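Local atomic coordinates of aminopentol aminotransferase (Sphingopyxis macrogoltabida, PDB entry 6HBS), a protein that transfers the amino group of aminopentol, the hydrolysed form of fumonisin B1, preferably to pyruvate, using pyridoxal 5'-phosphate as cofactor. Residues 126-131 against 276-281; 218-221 against 226-229. All blocks are in the same frame, centred on the assembly; numbering follows the deposited sequence.

Overall arrangement
Both contacts are buried and held by van der Waals packing, with no hydrogen bond across either, yet they join different kinds of element in the large domain. Contact 1 lays two helices, 118-133 and 276-281, against each other near the second subunit. Contact 2 sets helix 210-223 on the strand that follows it, 226-230, and no second subunit reaches its two segments. Methyl groups do most of the work in contact 1; in contact 2 a thiol rests on a peptide group. Leu-226 points away from Cys-220 and packs on helix 118-133, so helices 118-133 and 210-223 cover opposite faces of the sheet; Leu-128 CD2 lies 3.8 Å from Leu-226 CD1.

Contact 1 of 2, residues 126-131 against 276-281; sequences MVLARA and RDAARD
Leu-128 and Ala-131 meet Ala-278 and Ala-279 mainly through aliphatic groups, and no flat side chain of the two segments takes part. The guanidinium of Arg-130 lies on another side of helix 118-133, where Met-126 CG packs 3.8 Å above one of its faces, nearer the edge than the centre; Arg-130 NE is hydrogen-bonded to Lys-136 O. Leu-128 carries the helix contact by straddling two alanines: its CD2 reaches Ala-278 CB at 3.8 Å, while CD1 lies 3.7 Å from Ala-279 CB. With CG anti to the backbone N (chi1 -164°), the isobutyl branch swings toward helix 276-281, although the CB bond itself does not aim there. Ala-278 CB also sits 3.7 Å from Leu-128 O, a van der Waals contact with the backbone, and meets Ala-131 CB at 4.2 Å. Small side chains let the backbones close up, bringing the CA atoms of Ala-131 and Ala-278 within 5.6 Å. Trp-111 touches both Leu-128 and Ala-279, and Arg-276 NH2 is hydrogen-bonded to Arg-16 O of the second subunit. This is alanine-rich helix-helix packing, the axes of 126-131 and 276-281 approaching to 8.5 Å at 113°, beside strand 111-115 of the fold-type I aminotransferase sheet.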
loop_
_atom_site.group_PDB
_atom_site.type_symbol
_atom_site.label_atom_id
_atom_site.label_comp_id
_atom_site.label_asym_id
_atom_site.label_seq_id
_atom_site.Cartn_x
_atom_site.Cartn_y
_atom_site.Cartn_z
ATOM N N MET A 126 5.193 -0.623 14.815
ATOM C CA MET A 126 4.366 -0.880 16.033
ATOM C C MET A 126 4.463 -2.369 16.418
ATOM O O MET A 126 4.764 -2.703 17.576
ATOM C CB MET A 126 2.914 -0.496 15.784
ATOM C CG MET A 126 1.968 -0.940 16.875
ATOM S SD MET A 126 0.306 -0.466 16.481
ATOM C CE MET A 126 -0.161 -1.813 15.395
ATOM N N VAL A 127 4.244 -3.262 15.442
ATOM C CA VAL A 127 4.291 -4.698 15.653
ATOM C C VAL A 127 5.719 -5.145 16.015
ATOM O O VAL A 127 5.898 -5.909 16.982
ATOM C CB VAL A 127 3.709 -5.451 14.445
ATOM C CG1 VAL A 127 3.900 -6.955 14.578
ATOM C CG2 VAL A 127 2.246 -5.125 14.255
ATOM N N LEU A 128 6.730 -4.663 15.284
ATOM C CA LEU A 128 8.132 -4.929 15.587
ATOM C C LEU A 128 8.427 -4.598 17.060
ATOM O O LEU A 128 9.044 -5.401 17.746
ATOM C CB LEU A 128 9.033 -4.116 14.660
ATOM C CG LEU A 128 10.499 -4.529 14.563
ATOM C CD1 LEU A 128 11.107 -3.977 13.269
ATOM C CD2 LEU A 128 11.336 -4.021 15.727
ATOM N N ALA A 129 8.030 -3.400 17.511
ATOM C CA ALA A 129 8.376 -2.938 18.860
ATOM C C ALA A 129 7.766 -3.856 19.934
ATOM O O ALA A 129 8.446 -4.158 20.924
ATOM C CB ALA A 129 7.976 -1.500 19.051
ATOM N N ARG A 130 6.530 -4.319 19.723
ATOM C CA ARG A 130 5.874 -5.233 20.618
ATOM C C ARG A 130 6.608 -6.582 20.617
ATOM O O ARG A 130 6.854 -7.127 21.691
ATOM C CB ARG A 130 4.398 -5.368 20.243
ATOM C CG ARG A 130 3.582 -4.122 20.525
ATOM C CD ARG A 130 2.139 -4.208 20.062
ATOM N NE ARG A 130 1.394 -3.134 20.712
ATOM C CZ ARG A 130 0.242 -2.648 20.284
ATOM N NH1 ARG A 130 -0.304 -3.123 19.167
ATOM N NH2 ARG A 130 -0.358 -1.693 20.985
ATOM N N ALA A 131 6.972 -7.109 19.429
ATOM C CA ALA A 131 7.787 -8.337 19.335
ATOM C C ALA A 131 9.129 -8.200 20.062
ATOM O O ALA A 131 9.575 -9.158 20.713
ATOM C CB ALA A 131 8.027 -8.738 17.901
ATOM N N ARG A 276 16.834 -5.974 14.782
ATOM C CA ARG A 276 16.905 -6.829 13.599
ATOM C C ARG A 276 16.175 -8.155 13.851
ATOM O O ARG A 276 15.400 -8.618 12.984
ATOM C CB ARG A 276 18.362 -7.059 13.183
ATOM C CG ARG A 276 18.514 -7.816 11.869
ATOM C CD ARG A 276 19.951 -8.172 11.540
ATOM N NE ARG A 276 20.737 -7.017 11.156
ATOM C CZ ARG A 276 20.908 -6.601 9.906
ATOM N NH1 ARG A 276 20.328 -7.263 8.907
ATOM N NH2 ARG A 276 21.615 -5.504 9.673
ATOM N N ASP A 277 16.375 -8.763 15.032
ATOM C CA ASP A 277 15.768 -10.076 15.306
ATOM C C ASP A 277 14.248 -9.984 15.298
ATOM O O ASP A 277 13.594 -10.892 14.794
ATOM C CB ASP A 277 16.188 -10.692 16.647
ATOM C CG ASP A 277 17.586 -11.280 16.627
ATOM O OD1 ASP A 277 18.089 -11.588 15.533
ATOM O OD2 ASP A 277 18.167 -11.405 17.714
ATOM N N ALA A 278 13.699 -8.915 15.895
ATOM C CA ALA A 278 12.253 -8.744 15.941
ATOM C C ALA A 278 11.691 -8.512 14.529
ATOM O O ALA A 278 10.600 -8.933 14.204
ATOM C CB ALA A 278 11.901 -7.595 16.851
ATOM N N ALA A 279 12.440 -7.786 13.714
ATOM C CA ALA A 279 12.068 -7.553 12.331
ATOM C C ALA A 279 11.950 -8.883 11.579
ATOM O O ALA A 279 11.112 -9.017 10.677
ATOM C CB ALA A 279 13.090 -6.671 11.668
ATOM N N ARG A 280 12.803 -9.850 11.915
ATOM C CA ARG A 280 12.714 -11.187 11.263
ATOM C C ARG A 280 11.549 -12.027 11.796
ATOM O O ARG A 280 11.035 -12.890 11.074
ATOM C CB ARG A 280 14.030 -11.937 11.431
ATOM C CG ARG A 280 15.203 -11.242 10.762
ATOM C CD ARG A 280 16.505 -11.910 11.143
ATOM N NE ARG A 280 16.599 -13.225 10.539
ATOM C CZ ARG A 280 17.592 -14.078 10.767
ATOM N NH1 ARG A 280 18.501 -13.788 11.681
ATOM N NH2 ARG A 280 17.649 -15.224 10.108
ATOM N N ASP A 281 11.167 -11.823 13.061
ATOM C CA ASP A 281 10.174 -12.667 13.719
ATOM C C ASP A 281 8.767 -12.293 13.277
ATOM O O ASP A 281 7.904 -13.136 13.216
ATOM C CB ASP A 281 10.216 -12.572 15.253
ATOM C CG ASP A 281 11.419 -13.224 15.922
ATOM O OD1 ASP A 281 12.120 -14.025 15.263
ATOM O OD2 ASP A 281 11.670 -12.897 17.096
#

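Contact 2 of 2, residues 218-221 against 226-229; sequences KCCD and LLVV
Cys-220, the residue most covered here, sets its SG on the backbone where Leu-226 joins Leu-227. The sulfur is 3.8 Å from Leu-226 C and 3.7 Å from Leu-227 N, so it rests over the face of that peptide group, not at its rim. Its chi1 of -79°, with SG anti to the carbonyl carbon, extends the thiol from the helix toward the strand. Leu-227 adds its CB, 3.9 Å from the same SG, and it is this first carbon of the side chain that does the touching. Leu-226 takes part through its main chain, since its side chain leaves on the other side of the strand. The thiol's contacts are van der Waals ones; Leu-227 N is hydrogen-bonded to Asp-252 OD2 instead. The CA atoms of Cys-220 and Leu-226 are 5.9 Å apart. Helix 210-223 lies in the connection between the parallel neighbours 189-194 and 226-230, forming a beta-alpha-beta crossover. Val-192 touches both Cys-220 and Leu-227 on this face of the sheet, while Leu-226 packs on helix 118-133 across the other, and strand 253-256 flanks 226-230 on its remaining side.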
loop_
_atom_site.group_PDB
_atom_site.type_symbol
_atom_site.label_atom_id
_atom_site.label_comp_id
_atom_site.label_asym_id
_atom_site.label_seq_id
_atom_site.Cartn_x
_atom_site.Cartn_y
_atom_site.Cartn_z
ATOM N N LYS A 218 16.282 9.282 26.090
ATOM C CA LYS A 218 16.726 8.805 27.413
ATOM C C LYS A 218 15.719 7.835 28.048
ATOM O O LYS A 218 16.109 6.826 28.602
ATOM C CB LYS A 218 17.001 10.009 28.325
ATOM C CG LYS A 218 17.354 9.651 29.762
ATOM C CD LYS A 218 17.491 10.862 30.685
ATOM C CE LYS A 218 16.176 11.565 30.970
ATOM N NZ LYS A 218 15.231 10.690 31.707
ATOM N N CYS A 219 14.424 8.116 27.995
ATOM C CA CYS A 219 13.445 7.203 28.535
ATOM C C CYS A 219 13.462 5.880 27.760
ATOM O O CYS A 219 13.329 4.791 28.353
ATOM C CB CYS A 219 12.048 7.800 28.501
ATOM S SG CYS A 219 11.855 9.158 29.686
ATOM N N CYS A 220 13.619 5.966 26.437
ATOM C CA CYS A 220 13.700 4.760 25.640
ATOM C C CYS A 220 14.945 3.968 26.055
ATOM O O CYS A 220 14.853 2.780 26.325
ATOM C CB CYS A 220 13.681 5.080 24.143
ATOM S SG CYS A 220 12.010 5.419 23.544
ATOM N N ASP A 221 16.089 4.653 26.138
ATOM C CA ASP A 221 17.342 4.034 26.576
ATOM C C ASP A 221 17.152 3.323 27.923
ATOM O O ASP A 221 17.533 2.159 28.069
ATOM C CB ASP A 221 18.492 5.041 26.660
ATOM C CG ASP A 221 19.061 5.451 25.310
ATOM O OD1 ASP A 221 18.734 4.797 24.312
ATOM O OD2 ASP A 221 19.790 6.439 25.256
ATOM N N LEU A 226 11.603 1.103 22.084
ATOM C CA LEU A 226 12.195 1.631 20.828
ATOM C C LEU A 226 11.688 3.037 20.556
ATOM O O LEU A 226 10.478 3.271 20.576
ATOM C CB LEU A 226 11.824 0.720 19.658
ATOM C CG LEU A 226 12.295 -0.724 19.755
ATOM C CD1 LEU A 226 12.049 -1.454 18.437
ATOM C CD2 LEU A 226 13.749 -0.807 20.126
ATOM N N LEU A 227 12.624 3.928 20.203
ATOM C CA LEU A 227 12.314 5.253 19.697
ATOM C C LEU A 227 12.088 5.165 18.186
ATOM O O LEU A 227 12.973 4.749 17.444
ATOM C CB LEU A 227 13.439 6.247 19.998
ATOM C CG LEU A 227 13.156 7.672 19.531
ATOM C CD1 LEU A 227 11.852 8.186 20.113
ATOM C CD2 LEU A 227 14.303 8.605 19.865
ATOM N N VAL A 228 10.897 5.563 17.770
ATOM C CA VAL A 228 10.485 5.522 16.381
ATOM C C VAL A 228 10.238 6.958 15.912
ATOM O O VAL A 228 9.322 7.628 16.399
ATOM C CB VAL A 228 9.218 4.677 16.201
ATOM C CG1 VAL A 228 8.890 4.548 14.721
ATOM C CG2 VAL A 228 9.330 3.298 16.870
ATOM N N VAL A 229 11.019 7.421 14.930
ATOM C CA VAL A 229 10.732 8.724 14.332
ATOM C C VAL A 229 9.922 8.489 13.060
ATOM O O VAL A 229 10.380 7.788 12.167
ATOM C CB VAL A 229 12.012 9.520 14.066
ATOM C CG1 VAL A 229 11.768 10.691 13.138
ATOM C CG2 VAL A 229 12.634 9.994 15.361
#